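PDB 6HMJ: putative PAS/PAC sensor protein from Nakamurella multipartita DSM 44233, which senses blue light through a flavin-binding light-oxygen-voltage domain and couples it to RNA binding and translational regulation. Local coordinates for the interface of chains A and B. Sequence-based numbering; all coordinates share one arbitrary frame. Chains: chain A/B, Putative PAS/PAC sensor protein.

The interface of chains A and B. Residues chain A 77-78, 89-91, 113; chain B 113, 115-116.
Bends at chi2 (-58°) and chi3 (-62°) fold the long side chain of B:Arg116 so that its guanidinium meets the backbone carbonyls of A:Ala90 and A:His78, on strands 85-97 and 74-82 of the partner chain. The guanidinium is end-on to A:Ala90 O, which lies at its edge and nearly in its plane: NH1 donates over 2.8 Å and NH2 over 3.2 Å, both from the same face of the carbonyl, NH1 well above its plane. NH2 also donates to A:His78 O at 3.3 Å, a less straight bond than the one from NH1. Arginine suits this place because one flat, rigid group can serve carbonyls of two strands at once. Methyl CD1 of A:Leu113 lies 3.6 Å above one guanidinium face, offset toward the rim; a branched apolar residue packs here without competing for the N-H groups. The side chain of A:Asn77 slides past B:Arg116 in the opposite direction, CB lying 3.9 Å from CZ. An alanine here, lacking the guanidinium, would probably leave the carbonyls of A:Ala90 and A:His78 without partners across the interface and open a gap beside A:Leu113. In the deposited two-chain assembly, whose two-fold symmetric interface may be the functional dimer, the arrangement recurs with the chains exchanged. Asparagine suits its site by packing CB near the guanidinium while its amide faces B:Asp115, whose short side chain places an acceptor nearby. Alongside the arginine's CD, the two approach tip to tip, A:Asn77 ND2 standing 3.3 Å from B:Asp115 OD2, with amide and carboxylate planes 58° apart.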
ATOM      1  N   ASN A  77     -29.230 -18.384  39.081  1.00 71.43           N
ATOM      2  CA  ASN A  77     -28.222 -18.884  38.158  1.00 70.64           C
ATOM      3  C   ASN A  77     -27.732 -20.247  38.625  1.00 70.40           C
ATOM      4  O   ASN A  77     -27.486 -20.454  39.817  1.00 74.52           O
ATOM      5  CB  ASN A  77     -27.045 -17.912  38.064  1.00 74.87           C
ATOM      6  CG  ASN A  77     -27.451 -16.549  37.534  1.00 75.84           C
ATOM      7  OD1 ASN A  77     -28.483 -16.405  36.879  1.00 74.00           O
ATOM      8  ND2 ASN A  77     -26.636 -15.540  37.816  1.00 79.39           N
ATOM      9  N   HIS A  78     -27.580 -21.171  37.683  1.00 67.92           N
ATOM     10  CA  HIS A  78     -27.221 -22.544  38.014  1.00 67.17           C
ATOM     11  C   HIS A  78     -26.699 -23.237  36.761  1.00 66.13           C
ATOM     12  O   HIS A  78     -26.542 -22.621  35.703  1.00 68.07           O
ATOM     13  CB  HIS A  78     -28.419 -23.297  38.591  1.00 64.01           C
ATOM     14  CG  HIS A  78     -29.553 -23.451  37.626  1.00 61.46           C
ATOM     15  ND1 HIS A  78     -29.621 -24.485  36.717  1.00 58.17           N
ATOM     16  CD2 HIS A  78     -30.659 -22.697  37.421  1.00 58.64           C
ATOM     17  CE1 HIS A  78     -30.722 -24.366  36.000  1.00 57.28           C
ATOM     18  NE2 HIS A  78     -31.370 -23.289  36.405  1.00 56.32           N
ATOM     19  N   PRO A  89     -24.442 -23.893  31.170  1.00 71.58           N
ATOM     20  CA  PRO A  89     -24.927 -22.770  31.978  1.00 72.00           C
ATOM     21  C   PRO A  89     -26.418 -22.569  31.769  1.00 70.97           C
ATOM     22  O   PRO A  89     -26.931 -22.713  30.657  1.00 70.61           O
ATOM     23  CB  PRO A  89     -24.118 -21.581  31.454  1.00 75.30           C
ATOM     24  CG  PRO A  89     -23.847 -21.932  30.033  1.00 75.81           C
ATOM     25  CD  PRO A  89     -23.670 -23.432  30.002  1.00 74.27           C
ATOM     26  N   ALA A  90     -27.116 -22.233  32.850  1.00 70.56           N
ATOM     27  CA  ALA A  90     -28.562 -22.117  32.796  1.00 70.78           C
ATOM     28  C   ALA A  90     -29.030 -21.050  33.775  1.00 71.38           C
ATOM     29  O   ALA A  90     -28.258 -20.522  34.578  1.00 72.91           O
ATOM     30  CB  ALA A  90     -29.236 -23.458  33.099  1.00 71.63           C
ATOM     31  N   MET A  91     -30.323 -20.744  33.692  1.00 71.22           N
ATOM     32  CA  MET A  91     -30.937 -19.706  34.508  1.00 73.11           C
ATOM     33  C   MET A  91     -32.421 -20.022  34.621  1.00 71.28           C
ATOM     34  O   MET A  91     -33.064 -20.346  33.618  1.00 69.52           O
ATOM     35  CB  MET A  91     -30.715 -18.320  33.886  1.00 75.69           C
ATOM     36  CG  MET A  91     -31.330 -17.156  34.657  1.00 78.83           C
ATOM     37  SD  MET A  91     -32.195 -15.962  33.609  1.00 81.26           S
ATOM     38  CE  MET A  91     -33.507 -16.977  32.929  1.00 81.03           C
ATOM     39  N   LEU A 113     -28.401 -21.537  28.710  1.00 66.13           N
ATOM     40  CA  LEU A 113     -27.599 -20.441  28.187  1.00 68.90           C
ATOM     41  C   LEU A 113     -26.390 -20.929  27.400  1.00 73.40           C
ATOM     42  O   LEU A 113     -25.515 -20.125  27.068  1.00 75.04           O
ATOM     43  CB  LEU A 113     -27.138 -19.537  29.333  1.00 68.54           C
ATOM     44  CG  LEU A 113     -28.244 -18.915  30.189  1.00 65.35           C
ATOM     45  CD1 LEU A 113     -27.653 -18.174  31.381  1.00 66.55           C
ATOM     46  CD2 LEU A 113     -29.111 -17.984  29.362  1.00 64.25           C
TER
ATOM     47  N   LEU B 113     -27.263 -10.528  31.577  1.00 62.83           N
ATOM     48  CA  LEU B 113     -26.448 -11.724  31.427  1.00 62.53           C
ATOM     49  C   LEU B 113     -24.954 -11.436  31.489  1.00 66.33           C
ATOM     50  O   LEU B 113     -24.153 -12.324  31.180  1.00 67.41           O
ATOM     51  CB  LEU B 113     -26.774 -12.424  30.103  1.00 58.46           C
ATOM     52  CG  LEU B 113     -28.209 -12.924  29.923  1.00 57.45           C
ATOM     53  CD1 LEU B 113     -28.372 -13.565  28.552  1.00 56.49           C
ATOM     54  CD2 LEU B 113     -28.595 -13.901  31.017  1.00 58.64           C
ATOM     55  N   ASP B 115     -22.843 -11.249  33.857  1.00 77.68           N
ATOM     56  CA  ASP B 115     -22.075 -12.123  34.735  1.00 80.55           C
ATOM     57  C   ASP B 115     -21.995 -13.555  34.222  1.00 77.71           C
ATOM     58  O   ASP B 115     -21.257 -14.357  34.802  1.00 79.49           O
ATOM     59  CB  ASP B 115     -22.666 -12.107  36.150  1.00 84.42           C
ATOM     60  CG  ASP B 115     -24.025 -12.778  36.232  1.00 84.28           C
ATOM     61  OD1 ASP B 115     -24.715 -12.881  35.195  1.00 81.51           O
ATOM     62  OD2 ASP B 115     -24.404 -13.202  37.345  1.00 87.93           O
ATOM     63  N   ARG B 116     -22.722 -13.893  33.156  1.00 74.38           N
ATOM     64  CA  ARG B 116     -22.636 -15.218  32.556  1.00 75.32           C
ATOM     65  C   ARG B 116     -21.824 -15.235  31.267  1.00 76.85           C
ATOM     66  O   ARG B 116     -21.668 -16.302  30.665  1.00 75.58           O
ATOM     67  CB  ARG B 116     -24.040 -15.763  32.260  1.00 72.58           C
ATOM     68  CG  ARG B 116     -25.058 -15.615  33.385  1.00 73.79           C
ATOM     69  CD  ARG B 116     -24.612 -16.304  34.665  1.00 76.71           C
ATOM     70  NE  ARG B 116     -24.447 -17.748  34.500  1.00 76.56           N
ATOM     71  CZ  ARG B 116     -25.428 -18.641  34.612  1.00 74.58           C
ATOM     72  NH1 ARG B 116     -26.668 -18.253  34.874  1.00 73.15           N
ATOM     73  NH2 ARG B 116     -25.165 -19.932  34.451  1.00 74.58           N
TER